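Local atomic coordinates of substrate binding periplasmic protein (Ralstonia solanacearum, PDB entry 3LOP), a protein that binds leucine in a pocket between its two lobes and probably delivers such amino acids to an uptake system in the periplasm. Residues Ala76-Val81 with Phe290-Val295; Leu296-Arg301 with Thr317-Tyr322. All coordinates share one frame; numbering follows the deposited sequence.

Contact 1. Residues Ala76-Val81 with Phe290-Val295. With LEU (leucine), chain B.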
loop_
_atom_site.group_PDB
_atom_site.type_symbol
_atom_site.label_atom_id
_atom_site.label_comp_id
_atom_site.label_asym_id
_atom_site.label_seq_id
_atom_site.Cartn_x
_atom_site.Cartn_y
_atom_site.Cartn_z
ATOM N N ALA A 76 -8.805 -11.042 12.993
ATOM C CA ALA A 76 -8.480 -9.795 12.316
ATOM C C ALA A 76 -8.472 -9.951 10.800
ATOM O O ALA A 76 -8.441 -11.069 10.276
ATOM C CB ALA A 76 -7.119 -9.280 12.788
ATOM N N LEU A 77 -8.510 -8.809 10.117
ATOM C CA LEU A 77 -8.491 -8.709 8.658
ATOM C C LEU A 77 -7.203 -7.978 8.269
ATOM O O LEU A 77 -6.806 -7.021 8.935
ATOM C CB LEU A 77 -9.709 -7.909 8.179
ATOM C CG LEU A 77 -9.800 -7.468 6.713
ATOM C CD1 LEU A 77 -9.960 -8.678 5.797
ATOM C CD2 LEU A 77 -10.990 -6.538 6.556
ATOM N N LEU A 78 -6.558 -8.422 7.191
ATOM C CA LEU A 78 -5.305 -7.821 6.730
ATOM C C LEU A 78 -5.310 -7.241 5.322
ATOM O O LEU A 78 -5.971 -7.755 4.422
ATOM C CB LEU A 78 -4.175 -8.855 6.768
ATOM C CG LEU A 78 -3.467 -9.250 8.059
ATOM C CD1 LEU A 78 -2.525 -10.420 7.768
ATOM C CD2 LEU A 78 -2.683 -8.062 8.602
ATOM N N THR A 79 -4.536 -6.170 5.163
ATOM C CA THR A 79 -4.282 -5.480 3.896
ATOM C C THR A 79 -5.314 -5.444 2.767
ATOM O O THR A 79 -5.057 -5.947 1.670
ATOM C CB THR A 79 -2.971 -6.014 3.283
ATOM O OG1 THR A 79 -3.157 -7.376 2.872
ATOM C CG2 THR A 79 -1.848 -5.969 4.312
ATOM N N VAL A 80 -6.469 -4.838 3.012
ATOM C CA VAL A 80 -7.473 -4.726 1.962
ATOM C C VAL A 80 -6.975 -3.671 0.974
ATOM O O VAL A 80 -6.418 -2.644 1.374
ATOM C CB VAL A 80 -8.844 -4.304 2.540
ATOM C CG1 VAL A 80 -9.820 -3.989 1.415
ATOM C CG2 VAL A 80 -9.398 -5.426 3.405
ATOM N N VAL A 81 -7.166 -3.930 -0.314
ATOM C CA VAL A 81 -6.715 -3.021 -1.364
ATOM C C VAL A 81 -7.821 -2.115 -1.894
ATOM O O VAL A 81 -8.953 -2.552 -2.094
ATOM C CB VAL A 81 -6.129 -3.818 -2.551
ATOM C CG1 VAL A 81 -5.778 -2.880 -3.700
ATOM C CG2 VAL A 81 -4.907 -4.598 -2.098
ATOM N N PHE A 290 4.082 -8.652 4.420
ATOM C CA PHE A 290 4.930 -9.316 5.409
ATOM C C PHE A 290 4.902 -8.501 6.710
ATOM O O PHE A 290 4.691 -9.044 7.802
ATOM C CB PHE A 290 6.358 -9.382 4.847
ATOM C CG PHE A 290 7.303 -10.274 5.614
ATOM C CD1 PHE A 290 7.345 -11.644 5.371
ATOM C CD2 PHE A 290 8.192 -9.731 6.531
ATOM C CE1 PHE A 290 8.273 -12.461 6.031
ATOM C CE2 PHE A 290 9.121 -10.538 7.198
ATOM C CZ PHE A 290 9.161 -11.903 6.946
ATOM N N VAL A 291 5.105 -7.193 6.578
ATOM C CA VAL A 291 5.113 -6.285 7.723
ATOM C C VAL A 291 3.761 -6.233 8.432
ATOM O O VAL A 291 3.697 -6.274 9.662
ATOM C CB VAL A 291 5.531 -4.858 7.281
ATOM C CG1 VAL A 291 5.259 -3.852 8.388
ATOM C CG2 VAL A 291 7.017 -4.843 6.934
ATOM N N ALA A 292 2.681 -6.144 7.664
ATOM C CA ALA A 292 1.353 -6.092 8.262
ATOM C C ALA A 292 1.092 -7.370 9.051
ATOM O O ALA A 292 0.588 -7.329 10.176
ATOM C CB ALA A 292 0.297 -5.912 7.184
ATOM N N ALA A 293 1.451 -8.505 8.459
ATOM C CA ALA A 293 1.254 -9.790 9.118
ATOM C C ALA A 293 2.054 -9.880 10.414
ATOM O O ALA A 293 1.559 -10.391 11.416
ATOM C CB ALA A 293 1.644 -10.928 8.180
ATOM N N LYS A 294 3.287 -9.375 10.398
ATOM C CA LYS A 294 4.126 -9.424 11.591
ATOM C C LYS A 294 3.562 -8.538 12.701
ATOM O O LYS A 294 3.593 -8.909 13.872
ATOM C CB LYS A 294 5.564 -9.010 11.259
ATOM C CG LYS A 294 6.524 -9.243 12.416
ATOM C CD LYS A 294 7.974 -9.094 11.994
ATOM C CE LYS A 294 8.902 -9.430 13.153
ATOM N NZ LYS A 294 10.334 -9.311 12.760
ATOM N N VAL A 295 3.053 -7.364 12.334
ATOM C CA VAL A 295 2.466 -6.460 13.319
ATOM C C VAL A 295 1.253 -7.135 13.960
ATOM O O VAL A 295 1.074 -7.094 15.178
ATOM C CB VAL A 295 2.029 -5.132 12.662
ATOM C CG1 VAL A 295 1.148 -4.335 13.615
ATOM C CG2 VAL A 295 3.258 -4.316 12.292
HETATM N N LEU B . -4.867 0.314 -2.280
HETATM C CA LEU B . -4.652 0.618 -3.722
HETATM C C LEU B . -3.326 0.045 -4.183
HETATM O O LEU B . -3.178 -0.145 -5.406
HETATM C CB LEU B . -4.656 2.123 -3.925
HETATM C CG LEU B . -5.882 2.652 -3.189
HETATM C CD1 LEU B . -5.579 3.921 -2.527
HETATM C CD2 LEU B . -7.012 2.795 -4.128
HETATM O OXT LEU B . -2.458 -0.200 -3.315
#
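T79 OG1 makes a weak hydrogen bond with Q10 NE2 of the neighbouring strand, while the other branch of T79, CG2, turns to the helix: it stands opposite the carbonyl carbon (chi1 68° for OG1) and lies 3.6 Å from A292 CB. No hydrogen bond forms across the two segments, so the join is made by methyl packing. The CB of A292 is the shared point, for L78 CD2 lies 3.9 Å from that same A292 CB. L78 CD2 also approaches the backbone, 3.7 Å from A292 O, while its other methyl, CD1, is 4.1 Å from A293 CA. Thus the fork of L78 spans two successive helix residues. The chain leaves its strand at T79, whose phi of 30° is positive, and reaches the leucine pocket, where V81 CG1 is 3.6 Å from N of the bound leucine. All four touching residues are buried. In this periplasmic-binding-protein lobe, helix 284-303, 209 residues on in sequence, packs against strand 74-78, central in the five-stranded parallel sheet between 6-12 and 102-103, and F33 of helix 19-38 touches both L78 and A293.

Contact 2. Residues Leu296-Arg301 with Thr317-Tyr322. With NI (nickel (II) ion), chain H.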
loop_
_atom_site.group_PDB
_atom_site.type_symbol
_atom_site.label_atom_id
_atom_site.label_comp_id
_atom_site.label_asym_id
_atom_site.label_seq_id
_atom_site.Cartn_x
_atom_site.Cartn_y
_atom_site.Cartn_z
ATOM N N LEU A 296 0.416 -7.756 13.132
ATOM C CA LEU A 296 -0.763 -8.445 13.638
ATOM C C LEU A 296 -0.348 -9.617 14.525
ATOM O O LEU A 296 -0.944 -9.848 15.574
ATOM C CB LEU A 296 -1.625 -8.947 12.473
ATOM C CG LEU A 296 -2.840 -9.806 12.837
ATOM C CD1 LEU A 296 -3.755 -9.065 13.813
ATOM C CD2 LEU A 296 -3.594 -10.159 11.561
ATOM N N ALA A 297 0.679 -10.350 14.107
ATOM C CA ALA A 297 1.154 -11.491 14.878
ATOM C C ALA A 297 1.591 -11.085 16.285
ATOM O O ALA A 297 1.336 -11.807 17.246
ATOM C CB ALA A 297 2.307 -12.178 14.147
ATOM N N GLU A 298 2.249 -9.934 16.405
ATOM C CA GLU A 298 2.699 -9.451 17.706
ATOM C C GLU A 298 1.489 -9.151 18.587
ATOM O O GLU A 298 1.493 -9.436 19.784
ATOM C CB GLU A 298 3.557 -8.195 17.535
ATOM C CG GLU A 298 3.982 -7.505 18.834
ATOM C CD GLU A 298 4.793 -8.391 19.771
ATOM O OE1 GLU A 298 5.342 -9.422 19.328
ATOM O OE2 GLU A 298 4.892 -8.039 20.964
ATOM N N ALA A 299 0.449 -8.574 17.993
ATOM C CA ALA A 299 -0.756 -8.267 18.748
ATOM C C ALA A 299 -1.412 -9.565 19.204
ATOM O O ALA A 299 -1.873 -9.669 20.337
ATOM C CB ALA A 299 -1.724 -7.456 17.894
ATOM N N ILE A 300 -1.452 -10.559 18.321
ATOM C CA ILE A 300 -2.053 -11.839 18.673
ATOM C C ILE A 300 -1.264 -12.482 19.811
ATOM O O ILE A 300 -1.842 -13.056 20.734
ATOM C CB ILE A 300 -2.093 -12.788 17.455
ATOM C CG1 ILE A 300 -3.016 -12.200 16.382
ATOM C CG2 ILE A 300 -2.592 -14.165 17.882
ATOM C CD1 ILE A 300 -3.076 -13.002 15.096
ATOM N N ARG A 301 0.058 -12.370 19.747
ATOM C CA ARG A 301 0.922 -12.932 20.779
ATOM C C ARG A 301 0.617 -12.295 22.132
ATOM O O ARG A 301 0.504 -12.988 23.143
ATOM C CB ARG A 301 2.393 -12.698 20.424
ATOM C CG ARG A 301 3.367 -13.397 21.366
ATOM C CD ARG A 301 4.809 -13.021 21.058
ATOM N NE ARG A 301 5.105 -11.643 21.440
ATOM C CZ ARG A 301 5.147 -11.209 22.697
ATOM N NH1 ARG A 301 4.914 -12.048 23.699
ATOM N NH2 ARG A 301 5.418 -9.936 22.954
ATOM N N THR A 317 -4.390 -1.745 19.983
ATOM C CA THR A 317 -4.462 -0.370 20.456
ATOM C C THR A 317 -3.361 -0.025 21.451
ATOM O O THR A 317 -3.159 1.145 21.767
ATOM C CB THR A 317 -5.823 -0.068 21.122
ATOM O OG1 THR A 317 -5.933 -0.791 22.353
ATOM C CG2 THR A 317 -6.961 -0.467 20.205
ATOM N N GLU A 318 -2.644 -1.029 21.939
ATOM C CA GLU A 318 -1.591 -0.759 22.910
ATOM C C GLU A 318 -0.169 -0.991 22.413
ATOM O O GLU A 318 0.779 -0.932 23.195
ATOM C CB GLU A 318 -1.858 -1.555 24.188
ATOM C CG GLU A 318 -3.258 -1.308 24.725
ATOM C CD GLU A 318 -3.498 -1.910 26.088
ATOM O OE1 GLU A 318 -3.189 -3.105 26.286
ATOM O OE2 GLU A 318 -4.017 -1.181 26.960
ATOM N N LEU A 319 -0.012 -1.253 21.118
ATOM C CA LEU A 319 1.323 -1.433 20.558
ATOM C C LEU A 319 1.977 -0.053 20.574
ATOM O O LEU A 319 1.505 0.867 19.901
ATOM C CB LEU A 319 1.252 -1.953 19.115
ATOM C CG LEU A 319 0.786 -3.394 18.890
ATOM C CD1 LEU A 319 0.880 -3.717 17.406
ATOM C CD2 LEU A 319 1.645 -4.364 19.693
ATOM N N ARG A 320 3.049 0.094 21.348
ATOM C CA ARG A 320 3.752 1.373 21.454
ATOM C C ARG A 320 5.192 1.218 20.987
ATOM O O ARG A 320 6.059 0.781 21.742
ATOM C CB ARG A 320 3.727 1.872 22.907
ATOM C CG ARG A 320 4.302 3.281 23.123
ATOM C CD ARG A 320 3.551 4.310 22.300
ATOM N NE ARG A 320 3.590 5.662 22.863
ATOM C CZ ARG A 320 4.651 6.465 22.868
ATOM N NH1 ARG A 320 5.801 6.070 22.340
ATOM N NH2 ARG A 320 4.550 7.681 23.385
ATOM N N ASP A 321 5.428 1.571 19.730
ATOM C CA ASP A 321 6.747 1.488 19.117
ATOM C C ASP A 321 7.276 0.064 18.980
ATOM O O ASP A 321 8.458 -0.198 19.221
ATOM C CB ASP A 321 7.754 2.342 19.893
ATOM C CG ASP A 321 7.285 3.771 20.076
ATOM O OD1 ASP A 321 6.904 4.411 19.072
ATOM O OD2 ASP A 321 7.300 4.256 21.225
ATOM N N TYR A 322 6.402 -0.859 18.595
ATOM C CA TYR A 322 6.829 -2.236 18.390
ATOM C C TYR A 322 7.729 -2.227 17.154
ATOM O O TYR A 322 7.333 -1.738 16.093
ATOM C CB TYR A 322 5.617 -3.145 18.161
ATOM C CG TYR A 322 5.987 -4.489 17.588
ATOM C CD1 TYR A 322 6.850 -5.349 18.268
ATOM C CD2 TYR A 322 5.509 -4.883 16.341
ATOM C CE1 TYR A 322 7.231 -6.568 17.712
ATOM C CE2 TYR A 322 5.882 -6.095 15.778
ATOM C CZ TYR A 322 6.743 -6.931 16.465
ATOM O OH TYR A 322 7.119 -8.126 15.891
HETATM NI NI NI H . -4.546 -2.958 28.137
HETATM O O HOH W 1 -4.146 -5.095 28.733
HETATM O O HOH W 2 -5.856 -1.839 29.659
HETATM O O HOH W 3 -2.769 -1.958 29.231
#
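E298 lays its aliphatic stem across one face of the Y322 ring, the tight part of this contact. E298 CG sits 3.5 Å from the centroid of the Y322 ring and 8° off its normal, a CH-pi contact over the centre, and E298 CB is 3.6 Å from Y322 CZ. With CG anti to the backbone N and the chain bent at chi2, the carboxylate stacks almost flat on the ring, the two planes 14° apart. L319 adds a single methyl, CD2, 4.0 Å from E298 CG. Within helix 284-303, R301 grips the carboxylate side-on: NE to E298 OE1 at 3.1 Å, nearly straight at 169°, and NH2 to E298 OE2 at 2.8 Å on the syn side. R302 NE makes a further salt bridge to E298 OE2. The other flank is loose: E318 and R320 are exposed to solvent and touch nothing in 296-301. E318 binds a nickel ion through both oxygens, OE2 at 2.2 Å from the metal, and three waters also bind it; R320 pairs with its neighbour D321, which with Y322 forms a G1 bulge opposite V330. The chemistry therefore divides the glutamate: apolar stem against the tyrosine, and a carboxylate that two arginines would probably hold ionised.

Overall arrangement
The chain passes through contact 1 and then contact 2, and the two meet on one element: helix 284-303 supplies 290-295 to the first and the directly following 296-301 to the second. Their centres are 12 Å apart, with contact 1 nearer the centre of the chain (10 Å against 20 Å). They also touch: A76 CB is 3.5 Å from L296 CD1, and K294 CE is 3.5 Å from Y322 OH. The helix thus packs on the central strand 74-78 of the five-stranded sheet and on the loop after helix 309-317. Contact 1 is the long-range join, with the leucine pocket at its end; contact 2 is a local return of the chain after helix 309-317.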